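Local atomic coordinates of Zn-dependent hydrolase of metallo-beta-lactamase superfamily TM0207 (Thermotoga maritima, PDB entry 1VJN), a protein that probably acts as a zinc-dependent hydrolase, as a member of the metallo-beta-lactamase superfamily. Residues K89-F94 with P130-E135; N106-F111 with C119-L124; I139-V144 with V168-H173. All blocks are in the same frame, centred on the assembly; numbering follows the deposited sequence.

Contact 1: residues K89-F94 with P130-E135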
ATOM      1  N   LYS A  89      -4.432 -11.708  -1.297  1.00 20.05           N
ATOM      2  CA  LYS A  89      -4.270 -12.325  -0.013  1.00 22.27           C
ATOM      3  C   LYS A  89      -4.338 -11.268   1.066  1.00 20.08           C
ATOM      4  O   LYS A  89      -3.638 -10.261   0.985  1.00 18.98           O
ATOM      5  CB  LYS A  89      -2.929 -13.059   0.012  1.00 24.45           C
ATOM      6  CG  LYS A  89      -2.632 -13.751   1.351  1.00 33.73           C
ATOM      7  CD  LYS A  89      -1.358 -14.623   1.323  1.00 31.89           C
ATOM      8  CE  LYS A  89      -1.418 -15.622   2.481  1.00 43.73           C
ATOM      9  NZ  LYS A  89      -0.209 -16.541   2.629  1.00 42.95           N
ATOM     10  N   GLY A  90      -5.165 -11.504   2.078  1.00 19.76           N
ATOM     11  CA  GLY A  90      -5.298 -10.640   3.245  1.00 18.03           C
ATOM     12  C   GLY A  90      -4.692 -11.270   4.484  1.00 20.31           C
ATOM     13  O   GLY A  90      -5.000 -12.428   4.807  1.00 16.88           O
ATOM     14  N   VAL A  91      -3.860 -10.508   5.191  1.00 17.79           N
ATOM     15  CA  VAL A  91      -3.116 -11.043   6.370  1.00 20.97           C
ATOM     16  C   VAL A  91      -3.387 -10.092   7.512  1.00 19.24           C
ATOM     17  O   VAL A  91      -3.120  -8.929   7.379  1.00 19.98           O
ATOM     18  CB  VAL A  91      -1.589 -11.145   6.058  1.00 21.16           C
ATOM     19  CG1 VAL A  91      -0.771 -11.505   7.258  1.00 22.86           C
ATOM     20  CG2 VAL A  91      -1.349 -12.127   4.953  1.00 23.35           C
ATOM     21  N   GLU A  92      -3.998 -10.570   8.591  1.00 15.05           N
ATOM     22  CA  GLU A  92      -4.314  -9.724   9.726  1.00 21.23           C
ATOM     23  C   GLU A  92      -3.035  -9.555  10.536  1.00 23.32           C
ATOM     24  O   GLU A  92      -2.303 -10.536  10.763  1.00 22.95           O
ATOM     25  CB  GLU A  92      -5.393 -10.374  10.592  1.00 25.50           C
ATOM     26  CG  GLU A  92      -6.210  -9.439  11.477  1.00 35.48           C
ATOM     27  CD  GLU A  92      -7.587 -10.061  11.793  1.00 54.08           C
ATOM     28  OE1 GLU A  92      -7.641 -11.245  12.246  1.00 55.00           O
ATOM     29  OE2 GLU A  92      -8.624  -9.388  11.568  1.00 55.47           O
ATOM     30  N   THR A  93      -2.740  -8.315  10.896  1.00 22.68           N
ATOM     31  CA  THR A  93      -1.573  -8.005  11.707  1.00 21.74           C
ATOM     32  C   THR A  93      -1.944  -7.499  13.082  1.00 26.38           C
ATOM     33  O   THR A  93      -1.077  -7.349  13.962  1.00 24.27           O
ATOM     34  CB  THR A  93      -0.666  -6.980  11.048  1.00 21.63           C
ATOM     35  OG1 THR A  93      -1.325  -5.724  10.793  1.00 19.76           O
ATOM     36  CG2 THR A  93      -0.185  -7.455   9.750  1.00 20.80           C
ATOM     37  N   PHE A  94      -3.220  -7.167  13.235  1.00 25.53           N
ATOM     38  CA  PHE A  94      -3.752  -6.770  14.477  1.00 31.28           C
ATOM     39  C   PHE A  94      -5.236  -7.109  14.497  1.00 35.55           C
ATOM     40  O   PHE A  94      -5.943  -6.957  13.471  1.00 36.74           O
ATOM     41  CB  PHE A  94      -3.614  -5.271  14.678  1.00 33.74           C
ATOM     42  CG  PHE A  94      -4.244  -4.814  15.953  1.00 37.15           C
ATOM     43  CD1 PHE A  94      -3.709  -5.230  17.163  1.00 39.28           C
ATOM     44  CD2 PHE A  94      -5.411  -4.046  15.949  1.00 30.23           C
ATOM     45  CE1 PHE A  94      -4.307  -4.858  18.377  1.00 45.29           C
ATOM     46  CE2 PHE A  94      -6.020  -3.662  17.151  1.00 34.88           C
ATOM     47  CZ  PHE A  94      -5.467  -4.076  18.371  1.00 40.94           C
ATOM     48  N   PRO A 130       7.610 -12.990  12.492  1.00  9.40           N
ATOM     49  CA  PRO A 130       8.079 -14.005  11.549  1.00 12.31           C
ATOM     50  C   PRO A 130       6.929 -14.712  10.771  1.00 14.97           C
ATOM     51  O   PRO A 130       7.080 -15.009   9.584  1.00 13.78           O
ATOM     52  CB  PRO A 130       8.858 -14.961  12.439  1.00 12.67           C
ATOM     53  CG  PRO A 130       9.342 -14.084  13.582  1.00  9.08           C
ATOM     54  CD  PRO A 130       8.168 -13.170  13.833  1.00 11.63           C
ATOM     55  N   ALA A 131       5.810 -15.032  11.443  1.00 15.59           N
ATOM     56  CA  ALA A 131       4.668 -15.653  10.761  1.00 14.26           C
ATOM     57  C   ALA A 131       4.155 -14.751   9.711  1.00 14.53           C
ATOM     58  O   ALA A 131       3.848 -15.207   8.609  1.00 12.66           O
ATOM     59  CB  ALA A 131       3.493 -16.008  11.732  1.00 15.56           C
ATOM     60  N   GLN A 132       3.994 -13.474  10.057  1.00 12.91           N
ATOM     61  CA  GLN A 132       3.434 -12.543   9.090  1.00 12.67           C
ATOM     62  C   GLN A 132       4.362 -12.319   7.872  1.00 15.34           C
ATOM     63  O   GLN A 132       3.899 -12.232   6.739  1.00 19.00           O
ATOM     64  CB  GLN A 132       3.095 -11.224   9.758  1.00 14.00           C
ATOM     65  CG  GLN A 132       1.858 -11.293  10.653  1.00 18.16           C
ATOM     66  CD  GLN A 132       1.860 -10.229  11.751  1.00 16.32           C
ATOM     67  OE1 GLN A 132       2.732  -9.371  11.775  1.00 17.67           O
ATOM     68  NE2 GLN A 132       0.881 -10.302  12.658  1.00 17.67           N
ATOM     69  N   VAL A 133       5.667 -12.210   8.103  1.00 17.08           N
ATOM     70  CA  VAL A 133       6.634 -12.158   7.012  1.00 18.25           C
ATOM     71  C   VAL A 133       6.496 -13.429   6.136  1.00 19.33           C
ATOM     72  O   VAL A 133       6.455 -13.355   4.905  1.00 19.20           O
ATOM     73  CB  VAL A 133       8.070 -12.058   7.532  1.00 18.51           C
ATOM     74  CG1 VAL A 133       9.053 -12.245   6.406  1.00 18.62           C
ATOM     75  CG2 VAL A 133       8.306 -10.751   8.290  1.00 21.02           C
ATOM     76  N   GLU A 134       6.399 -14.585   6.783  1.00 20.13           N
ATOM     77  CA  GLU A 134       6.346 -15.880   6.091  1.00 20.83           C
ATOM     78  C   GLU A 134       5.114 -15.975   5.183  1.00 21.86           C
ATOM     79  O   GLU A 134       5.206 -16.400   4.039  1.00 15.21           O
ATOM     80  CB  GLU A 134       6.338 -16.993   7.125  1.00 21.88           C
ATOM     81  CG  GLU A 134       6.340 -18.407   6.577  1.00 20.54           C
ATOM     82  CD  GLU A 134       6.475 -19.461   7.687  1.00 25.24           C
ATOM     83  OE1 GLU A 134       6.106 -19.196   8.860  1.00 27.21           O
ATOM     84  OE2 GLU A 134       6.962 -20.566   7.387  1.00 29.34           O
ATOM     85  N   GLU A 135       3.983 -15.520   5.700  1.00 24.96           N
ATOM     86  CA  GLU A 135       2.731 -15.428   4.960  1.00 27.38           C
ATOM     87  C   GLU A 135       2.766 -14.342   3.881  1.00 25.82           C
ATOM     88  O   GLU A 135       2.195 -14.525   2.834  1.00 23.83           O
ATOM     89  CB  GLU A 135       1.592 -15.114   5.946  1.00 25.81           C
ATOM     90  CG  GLU A 135       0.188 -15.448   5.467  1.00 38.30           C
ATOM     91  CD  GLU A 135      -0.869 -15.566   6.601  1.00 41.13           C
ATOM     92  OE1 GLU A 135      -0.514 -15.384   7.814  1.00 56.09           O
ATOM     93  OE2 GLU A 135      -2.070 -15.828   6.274  1.00 45.32           O
TER
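Helix 130-136 of this metallo-beta-lactamase fold lies against strand 86-95, on the outside of the sheet. Strand 89-92 and helix 130-135 run almost exactly antiparallel, at 177°, with their axes 9.5 Å apart at closest approach. That gap is spanned by long, extended side chains.

Lys89 carries its CG anti to the backbone N and stays stretched through to NZ, so the chain crosses Glu135 obliquely. The ammonium reaches not the carboxylate but the backbone: NZ donates to Glu135 O at 3.1 Å, arriving in the carbonyl plane on a lone pair. This carbonyl belongs to the last turn of the helix, where partial negative charge would be expected to favour a cation. Lys89 NZ also lies 4.2 Å from Glu135 OE2, too far for a salt bridge, though the opposite charge may still add some attraction.

Glu135 is extended too, its CG anti to the backbone N (chi1 -160°), and it meets Val91 tip to tip. Val91 CG2 lies 3.7 Å from Glu135 CG and close to the carboxylate carbon as well, while Val91 CG1 is 3.9 Å from Glu135 OE1. Glu135 CG thus touches both the end of Lys89 and a methyl of Val91.

One helical turn earlier, Gln132 sets its CG anti to the carbonyl carbon (chi1 -73°) and sends its amide across Thr93 at about a right angle. The amide does not swing freely, because Gln132 OE1 is taken by the backbone N of Thr129 just ahead of the helix. Thr93 OG1, in the crowded position between N and carbonyl carbon, is bonded to Asn106 ND2. This leaves methyl CG2 of Thr93 facing Gln132 CD at 4.0 Å, with Gln132 NE2 3.5 Å from Thr93 CA.

Contact 2: residues N106-F111 with C119-L124; sequences NIVFVF and CHLGDL
Val108, Cys119 and Leu121 form the apolar centre of this beta hairpin of strands 105-113 and 116-120 in the metallo-beta-lactamase fold. Val108 holds CG1 anti to its backbone N, which brings that methyl to 3.5 Å from Cys119 SG. Leu121 lies alongside, pointing the same way, its CD2 3.8 Å from Val108 CG1. Ile136 of helix 130-136 packs over Val108, Val110 and Cys119.

Phe109 and His120 are an antiparallel hydrogen-bonded pair: His120 N reaches Phe109 O at 3.0 Å, nearly along the C=O axis, and Phe109 N donates back to His120 O. Their rings occupy the face opposite Val110 and Cys119. A water links the strands through Ile107 O and His120 O. His120 uses both ring nitrogens, NE2 with Ala21 O and ND1 as acceptor from Gly122 N, a bond tilted 31° from the ring plane.

Beyond His120 the second strand gives way to a loop, and Asn106 takes over the pairing with a side chain. Its ND2 donates to Leu121 O in a nearly straight bond (172°), while its other N-H serves Thr93 OG1. With the amide rotation so fixed, OD1 receives the Asp123 backbone, and a water lies between it and Asp123 OD2. Asp123 is the aspartate of a Gly-Asp sequence, as in relatives that bind metal near this strand end. Asp123 N stands above the carbonyl plane of Asn106, 2.8 Å from OD1.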
ATOM      1  N   ASN A 106      -6.179  -4.589  11.415  1.00 18.90           N
ATOM      2  CA  ASN A 106      -5.390  -4.125  10.270  1.00 17.70           C
ATOM      3  C   ASN A 106      -5.139  -5.307   9.377  1.00 19.44           C
ATOM      4  O   ASN A 106      -4.578  -6.312   9.796  1.00 21.37           O
ATOM      5  CB  ASN A 106      -4.074  -3.466  10.687  1.00 17.88           C
ATOM      6  CG  ASN A 106      -3.390  -2.799   9.548  1.00 18.62           C
ATOM      7  OD1 ASN A 106      -3.869  -1.770   9.022  1.00 18.91           O
ATOM      8  ND2 ASN A 106      -2.298  -3.396   9.095  1.00 12.44           N
ATOM      9  N   ILE A 107      -5.619  -5.202   8.147  1.00 19.53           N
ATOM     10  CA  ILE A 107      -5.363  -6.232   7.188  1.00 17.95           C
ATOM     11  C   ILE A 107      -4.428  -5.674   6.124  1.00 16.97           C
ATOM     12  O   ILE A 107      -4.729  -4.694   5.495  1.00 18.09           O
ATOM     13  CB  ILE A 107      -6.635  -6.711   6.568  1.00 16.44           C
ATOM     14  CG1 ILE A 107      -7.625  -7.164   7.650  1.00 22.45           C
ATOM     15  CG2 ILE A 107      -6.358  -7.907   5.606  1.00 19.43           C
ATOM     16  CD1 ILE A 107      -8.970  -7.474   7.138  1.00 33.10           C
ATOM     17  N   VAL A 108      -3.304  -6.370   5.973  1.00 19.57           N
ATOM     18  CA  VAL A 108      -2.316  -6.198   4.923  1.00 21.18           C
ATOM     19  C   VAL A 108      -2.810  -7.005   3.724  1.00 17.51           C
ATOM     20  O   VAL A 108      -3.198  -8.171   3.856  1.00 18.72           O
ATOM     21  CB  VAL A 108      -0.961  -6.787   5.411  1.00 19.11           C
ATOM     22  CG1 VAL A 108       0.003  -6.906   4.319  1.00 22.10           C
ATOM     23  CG2 VAL A 108      -0.417  -5.982   6.597  1.00 16.84           C
ATOM     24  N   PHE A 109      -2.830  -6.391   2.558  1.00 17.53           N
ATOM     25  CA  PHE A 109      -3.218  -7.100   1.346  1.00 15.60           C
ATOM     26  C   PHE A 109      -2.065  -7.262   0.414  1.00 16.84           C
ATOM     27  O   PHE A 109      -1.272  -6.348   0.231  1.00 17.87           O
ATOM     28  CB  PHE A 109      -4.365  -6.336   0.645  1.00 15.90           C
ATOM     29  CG  PHE A 109      -5.677  -6.521   1.338  1.00 17.27           C
ATOM     30  CD1 PHE A 109      -6.362  -7.712   1.197  1.00 14.18           C
ATOM     31  CD2 PHE A 109      -6.226  -5.538   2.142  1.00 20.39           C
ATOM     32  CE1 PHE A 109      -7.529  -7.913   1.843  1.00 21.72           C
ATOM     33  CE2 PHE A 109      -7.419  -5.768   2.795  1.00 18.99           C
ATOM     34  CZ  PHE A 109      -8.061  -6.916   2.644  1.00 18.57           C
ATOM     35  N   VAL A 110      -1.973  -8.423  -0.201  1.00 18.56           N
ATOM     36  CA  VAL A 110      -0.953  -8.679  -1.165  1.00 18.11           C
ATOM     37  C   VAL A 110      -1.631  -8.968  -2.519  1.00 19.14           C
ATOM     38  O   VAL A 110      -2.519  -9.795  -2.613  1.00 19.65           O
ATOM     39  CB  VAL A 110      -0.090  -9.848  -0.722  1.00 22.71           C
ATOM     40  CG1 VAL A 110       1.022 -10.094  -1.707  1.00 15.70           C
ATOM     41  CG2 VAL A 110       0.516  -9.571   0.647  1.00 20.81           C
ATOM     42  N   PHE A 111      -1.197  -8.281  -3.548  1.00 17.78           N
ATOM     43  CA  PHE A 111      -1.736  -8.455  -4.901  1.00 21.94           C
ATOM     44  C   PHE A 111      -0.648  -9.058  -5.790  1.00 26.32           C
ATOM     45  O   PHE A 111       0.485  -8.552  -5.863  1.00 23.92           O
ATOM     46  CB  PHE A 111      -2.214  -7.120  -5.453  1.00 20.36           C
ATOM     47  CG  PHE A 111      -3.052  -6.362  -4.483  1.00 23.95           C
ATOM     48  CD1 PHE A 111      -4.408  -6.626  -4.372  1.00 28.27           C
ATOM     49  CD2 PHE A 111      -2.494  -5.409  -3.665  1.00 22.45           C
ATOM     50  CE1 PHE A 111      -5.180  -5.950  -3.485  1.00 28.13           C
ATOM     51  CE2 PHE A 111      -3.267  -4.734  -2.759  1.00 24.80           C
ATOM     52  CZ  PHE A 111      -4.601  -5.007  -2.654  1.00 21.17           C
ATOM     53  N   CYS A 119       2.280  -5.022  -2.199  1.00 19.28           N
ATOM     54  CA  CYS A 119       1.806  -5.093  -0.804  1.00 20.28           C
ATOM     55  C   CYS A 119       1.402  -3.743  -0.228  1.00 18.16           C
ATOM     56  O   CYS A 119       2.199  -2.831  -0.115  1.00 18.55           O
ATOM     57  CB  CYS A 119       2.884  -5.708   0.120  1.00 23.95           C
ATOM     58  SG  CYS A 119       2.344  -6.022   1.820  1.00 22.60           S
ATOM     59  N   HIS A 120       0.170  -3.673   0.251  1.00 16.95           N
ATOM     60  CA  HIS A 120      -0.310  -2.506   0.956  1.00 16.79           C
ATOM     61  C   HIS A 120      -0.366  -2.862   2.422  1.00 17.73           C
ATOM     62  O   HIS A 120      -1.170  -3.696   2.862  1.00 15.52           O
ATOM     63  CB  HIS A 120      -1.704  -2.172   0.462  1.00 17.93           C
ATOM     64  CG  HIS A 120      -2.266  -0.892   0.985  1.00 22.59           C
ATOM     65  ND1 HIS A 120      -2.672  -0.729   2.293  1.00 18.48           N
ATOM     66  CD2 HIS A 120      -2.594   0.251   0.339  1.00 17.41           C
ATOM     67  CE1 HIS A 120      -3.166   0.488   2.437  1.00 30.43           C
ATOM     68  NE2 HIS A 120      -3.168   1.089   1.257  1.00 22.65           N
ATOM     69  N   LEU A 121       0.427  -2.176   3.217  1.00 16.59           N
ATOM     70  CA  LEU A 121       0.529  -2.553   4.613  1.00 17.14           C
ATOM     71  C   LEU A 121      -0.537  -1.987   5.565  1.00 20.42           C
ATOM     72  O   LEU A 121      -0.542  -2.335   6.744  1.00 22.38           O
ATOM     73  CB  LEU A 121       1.925  -2.244   5.104  1.00 17.23           C
ATOM     74  CG  LEU A 121       3.056  -3.211   4.647  1.00 14.37           C
ATOM     75  CD1 LEU A 121       4.396  -2.628   5.075  1.00 17.46           C
ATOM     76  CD2 LEU A 121       2.905  -4.660   5.165  1.00 20.35           C
ATOM     77  N   GLY A 122      -1.426  -1.138   5.075  1.00 19.66           N
ATOM     78  CA  GLY A 122      -2.493  -0.574   5.884  1.00 22.08           C
ATOM     79  C   GLY A 122      -1.876   0.420   6.879  1.00 21.13           C
ATOM     80  O   GLY A 122      -1.002   1.183   6.532  1.00 23.58           O
ATOM     81  N   ASP A 123      -2.343   0.369   8.126  1.00 20.45           N
ATOM     82  CA  ASP A 123      -1.876   1.209   9.220  1.00 16.80           C
ATOM     83  C   ASP A 123      -1.020   0.383  10.169  1.00 16.66           C
ATOM     84  O   ASP A 123      -1.122   0.480  11.372  1.00 23.19           O
ATOM     85  CB  ASP A 123      -3.107   1.738   9.920  1.00 20.99           C
ATOM     86  CG  ASP A 123      -3.918   2.657   9.009  1.00 30.46           C
ATOM     87  OD1 ASP A 123      -3.314   3.535   8.373  1.00 40.47           O
ATOM     88  OD2 ASP A 123      -5.132   2.566   8.827  1.00 47.78           O
ATOM     89  N   LEU A 124      -0.113  -0.392   9.607  1.00 16.16           N
ATOM     90  CA  LEU A 124       0.697  -1.343  10.347  1.00 17.20           C
ATOM     91  C   LEU A 124       1.349  -0.635  11.486  1.00 20.07           C
ATOM     92  O   LEU A 124       2.004   0.398  11.268  1.00 18.74           O
ATOM     93  CB  LEU A 124       1.759  -1.947   9.456  1.00 17.70           C
ATOM     94  CG  LEU A 124       2.693  -2.974  10.128  1.00 18.52           C
ATOM     95  CD1 LEU A 124       1.949  -4.227  10.518  1.00 17.57           C
ATOM     96  CD2 LEU A 124       3.776  -3.317   9.172  1.00 14.84           C
TER
HETATM   97  O   HOH W   1      -5.509  -0.079   8.373  1.00 54.99           O
HETATM   98  O   HOH W   2      -4.237  -2.999   3.185  1.00 27.18           O

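Contact 3: residues I139-V144 with V168-H173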
ATOM      1  N   ILE A 139       8.214  -9.177  -1.566  1.00 22.97           N
ATOM      2  CA  ILE A 139       7.384  -8.156  -2.190  1.00 20.00           C
ATOM      3  C   ILE A 139       8.205  -7.387  -3.240  1.00 20.85           C
ATOM      4  O   ILE A 139       9.369  -7.071  -3.024  1.00 18.87           O
ATOM      5  CB  ILE A 139       6.840  -7.215  -1.098  1.00 23.22           C
ATOM      6  CG1 ILE A 139       5.831  -7.980  -0.216  1.00 21.04           C
ATOM      7  CG2 ILE A 139       6.191  -6.013  -1.685  1.00 23.42           C
ATOM      8  CD1 ILE A 139       4.845  -8.871  -0.995  1.00 19.69           C
ATOM      9  N   ASP A 140       7.582  -7.079  -4.373  1.00 20.24           N
ATOM     10  CA  ASP A 140       8.187  -6.209  -5.384  1.00 21.37           C
ATOM     11  C   ASP A 140       7.915  -4.724  -5.171  1.00 20.40           C
ATOM     12  O   ASP A 140       8.812  -3.892  -5.296  1.00 21.54           O
ATOM     13  CB  ASP A 140       7.672  -6.630  -6.756  1.00 24.17           C
ATOM     14  CG  ASP A 140       8.030  -8.068  -7.072  1.00 26.95           C
ATOM     15  OD1 ASP A 140       9.211  -8.420  -6.881  1.00 34.17           O
ATOM     16  OD2 ASP A 140       7.199  -8.919  -7.460  1.00 26.68           O
ATOM     17  N   VAL A 141       6.670  -4.390  -4.885  1.00 17.32           N
ATOM     18  CA  VAL A 141       6.268  -3.021  -4.612  1.00 17.92           C
ATOM     19  C   VAL A 141       5.604  -2.972  -3.249  1.00 16.91           C
ATOM     20  O   VAL A 141       4.557  -3.609  -3.038  1.00 18.42           O
ATOM     21  CB  VAL A 141       5.265  -2.465  -5.675  1.00 18.88           C
ATOM     22  CG1 VAL A 141       4.966  -0.992  -5.418  1.00 18.23           C
ATOM     23  CG2 VAL A 141       5.779  -2.625  -7.043  1.00 17.74           C
ATOM     24  N   LEU A 142       6.215  -2.237  -2.327  1.00 15.68           N
ATOM     25  CA  LEU A 142       5.723  -2.088  -0.973  1.00 18.25           C
ATOM     26  C   LEU A 142       5.152  -0.673  -0.693  1.00 17.79           C
ATOM     27  O   LEU A 142       5.831   0.324  -0.876  1.00 18.97           O
ATOM     28  CB  LEU A 142       6.851  -2.411   0.025  1.00 19.59           C
ATOM     29  CG  LEU A 142       6.446  -2.430   1.488  1.00 18.94           C
ATOM     30  CD1 LEU A 142       5.355  -3.473   1.772  1.00 21.60           C
ATOM     31  CD2 LEU A 142       7.703  -2.712   2.272  1.00 19.61           C
ATOM     32  N   LEU A 143       3.915  -0.629  -0.216  1.00 15.58           N
ATOM     33  CA  LEU A 143       3.268   0.600   0.236  1.00 17.22           C
ATOM     34  C   LEU A 143       3.311   0.574   1.755  1.00 20.44           C
ATOM     35  O   LEU A 143       2.685  -0.298   2.383  1.00 19.08           O
ATOM     36  CB  LEU A 143       1.842   0.659  -0.271  1.00 21.05           C
ATOM     37  CG  LEU A 143       1.690   0.354  -1.783  1.00 24.39           C
ATOM     38  CD1 LEU A 143       0.200   0.361  -2.166  1.00 27.99           C
ATOM     39  CD2 LEU A 143       2.425   1.293  -2.623  1.00 29.85           C
ATOM     40  N   VAL A 144       4.070   1.503   2.352  1.00 21.56           N
ATOM     41  CA  VAL A 144       4.452   1.341   3.778  1.00 19.71           C
ATOM     42  C   VAL A 144       4.238   2.667   4.550  1.00 18.52           C
ATOM     43  O   VAL A 144       4.652   3.706   4.089  1.00 19.13           O
ATOM     44  CB  VAL A 144       5.938   0.795   3.904  1.00 18.00           C
ATOM     45  CG1 VAL A 144       6.921   1.769   3.364  1.00 20.04           C
ATOM     46  CG2 VAL A 144       6.329   0.516   5.347  1.00 20.32           C
ATOM     47  N   VAL A 168      10.655  -1.656  -5.025  1.00 19.81           N
ATOM     48  CA  VAL A 168      10.040  -0.347  -5.034  1.00 19.12           C
ATOM     49  C   VAL A 168       9.359  -0.178  -3.720  1.00 18.34           C
ATOM     50  O   VAL A 168       8.549  -1.019  -3.326  1.00 18.21           O
ATOM     51  CB  VAL A 168       9.022  -0.182  -6.138  1.00 18.60           C
ATOM     52  CG1 VAL A 168       8.239   1.149  -5.970  1.00 20.36           C
ATOM     53  CG2 VAL A 168       9.725  -0.223  -7.489  1.00 23.50           C
ATOM     54  N   ILE A 169       9.721   0.891  -3.013  1.00 19.44           N
ATOM     55  CA  ILE A 169       9.123   1.225  -1.734  1.00 19.68           C
ATOM     56  C   ILE A 169       8.403   2.587  -1.795  1.00 21.81           C
ATOM     57  O   ILE A 169       9.039   3.615  -2.089  1.00 18.81           O
ATOM     58  CB  ILE A 169      10.213   1.290  -0.644  1.00 19.96           C
ATOM     59  CG1 ILE A 169      10.845  -0.083  -0.387  1.00 21.37           C
ATOM     60  CG2 ILE A 169       9.593   1.808   0.615  1.00 20.72           C
ATOM     61  CD1 ILE A 169      12.194  -0.037   0.358  1.00 23.62           C
ATOM     62  N   ILE A 170       7.104   2.614  -1.489  1.00 17.93           N
ATOM     63  CA  ILE A 170       6.381   3.852  -1.521  1.00 17.66           C
ATOM     64  C   ILE A 170       5.892   4.150  -0.110  1.00 18.31           C
ATOM     65  O   ILE A 170       5.043   3.411   0.415  1.00 18.70           O
ATOM     66  CB  ILE A 170       5.210   3.790  -2.537  1.00 17.20           C
ATOM     67  CG1 ILE A 170       5.717   3.515  -3.970  1.00 24.86           C
ATOM     68  CG2 ILE A 170       4.370   5.053  -2.482  1.00 21.49           C
ATOM     69  CD1 ILE A 170       4.699   2.912  -4.921  1.00 24.33           C
ATOM     70  N   PRO A 171       6.437   5.203   0.527  1.00 21.41           N
ATOM     71  CA  PRO A 171       5.972   5.578   1.889  1.00 20.08           C
ATOM     72  C   PRO A 171       4.567   6.226   1.864  1.00 22.90           C
ATOM     73  O   PRO A 171       4.150   6.850   0.856  1.00 19.52           O
ATOM     74  CB  PRO A 171       7.001   6.625   2.356  1.00 20.06           C
ATOM     75  CG  PRO A 171       7.550   7.246   1.047  1.00 23.42           C
ATOM     76  CD  PRO A 171       7.510   6.113   0.020  1.00 17.45           C
HETATM   77  N   MSE A 172       3.847   6.105   2.957  1.00 21.71           N
HETATM   78  CA  MSE A 172       2.588   6.828   3.078  1.00 26.02           C
HETATM   79  C   MSE A 172       2.422   7.146   4.540  1.00 22.81           C
HETATM   80  O   MSE A 172       3.277   6.768   5.338  1.00 21.40           O
HETATM   81  CB  MSE A 172       1.412   6.000   2.564  1.00 28.09           C
HETATM   82  CG  MSE A 172       1.328   4.633   3.197  1.00 30.78           C
HETATM   83 SE   MSE A 172      -0.053   3.426   2.373  1.00 41.00          SE
HETATM   84  CE  MSE A 172       0.242   1.906   3.601  1.00 29.51           C
ATOM     85  N   HIS A 173       1.346   7.865   4.867  1.00 23.05           N
ATOM     86  CA  HIS A 173       0.942   8.107   6.264  1.00 22.71           C
ATOM     87  C   HIS A 173       2.009   8.969   6.963  1.00 18.91           C
ATOM     88  O   HIS A 173       2.480   8.599   8.028  1.00 21.40           O
ATOM     89  CB  HIS A 173       0.794   6.796   7.088  1.00 27.51           C
ATOM     90  CG  HIS A 173      -0.466   6.029   6.850  1.00 41.64           C
ATOM     91  ND1 HIS A 173      -0.471   4.762   6.290  1.00 54.18           N
ATOM     92  CD2 HIS A 173      -1.753   6.308   7.156  1.00 52.17           C
ATOM     93  CE1 HIS A 173      -1.710   4.310   6.232  1.00 49.74           C
ATOM     94  NE2 HIS A 173      -2.509   5.235   6.737  1.00 56.14           N
TER
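Strands 141-144 and 168-172 run side by side in parallel, their axes 4.7 Å apart and crossing at -15°. They are the two strands of a beta-alpha-beta unit whose helix is 154-163. Val141 through Val144 pair in register with Val168 through Pro171, and five backbone hydrogen bonds zigzag between them. The straightest is Ile170 N to Leu142 O, at 2.7 Å and 178°. At the far end the ladder loosens in direction: Met172 N meets Val144 O at 2.8 Å, but from above the carbonyl plane. Pro171 does not interrupt the run, since the residues that donate to strand 141-144 are its neighbours Ile170 and Met172.

On one face stand Val141, Leu143, Val168 and Ile170. Leu143 places CG anti to its carbonyl carbon (chi1 -48°), which carries CD2 over to Ile170 CD1 at 3.6 Å. Val141 CG1 touches both Val168 CG1 and Ile170 CD1, each 3.9 Å away, and all these chains lie side by side, pointing the same way. Leu203 and Leu205 of strand 202-205 close over this face, placing it between the two sheets of the fold.

The other face belongs to the helix. Val144 turns CG1 into the crowded position between N and carbonyl carbon, and this methyl meets Ile169 CG2 at 3.8 Å; Ala157 and Ala161 of helix 154-163 pack against the same side.

Met172, present as selenomethionine, reaches across to strand 141-144, its CE 3.5 Å from Leu143 O. With every bond across the interface made by backbone atoms and branched hydrocarbon on both faces, the contact implies a hydrophobic centre whose buried peptide groups are satisfied within the sheet, between these strands and by Cys119 of strand 116-120, leaving the polar chemistry to the strand ends, where His173 follows.

Overall arrangement
The three contacts sample one mixed sheet. Contact 1 is the partly exposed one, a helix laid on the strand next to edge strand 79-83, and it relies on lengthy polar side chains. Contacts 2 and 3 are buried: the first combines backbone pairing with ordered water and an asparagine side chain that bonds the loop backbone, the second is all ladder and hydrocarbon. Contacts 1 and 2 share neighbouring strands, joined through Lys89 O to Val110 N and Val91 N to Val108 O. Contacts 2 and 3 meet through Cys119, whose N and O pair with Val141 O and Leu143 N. Their polar ends also converge, bringing Asp123 OD1 within 2.5 Å of His173 NE2.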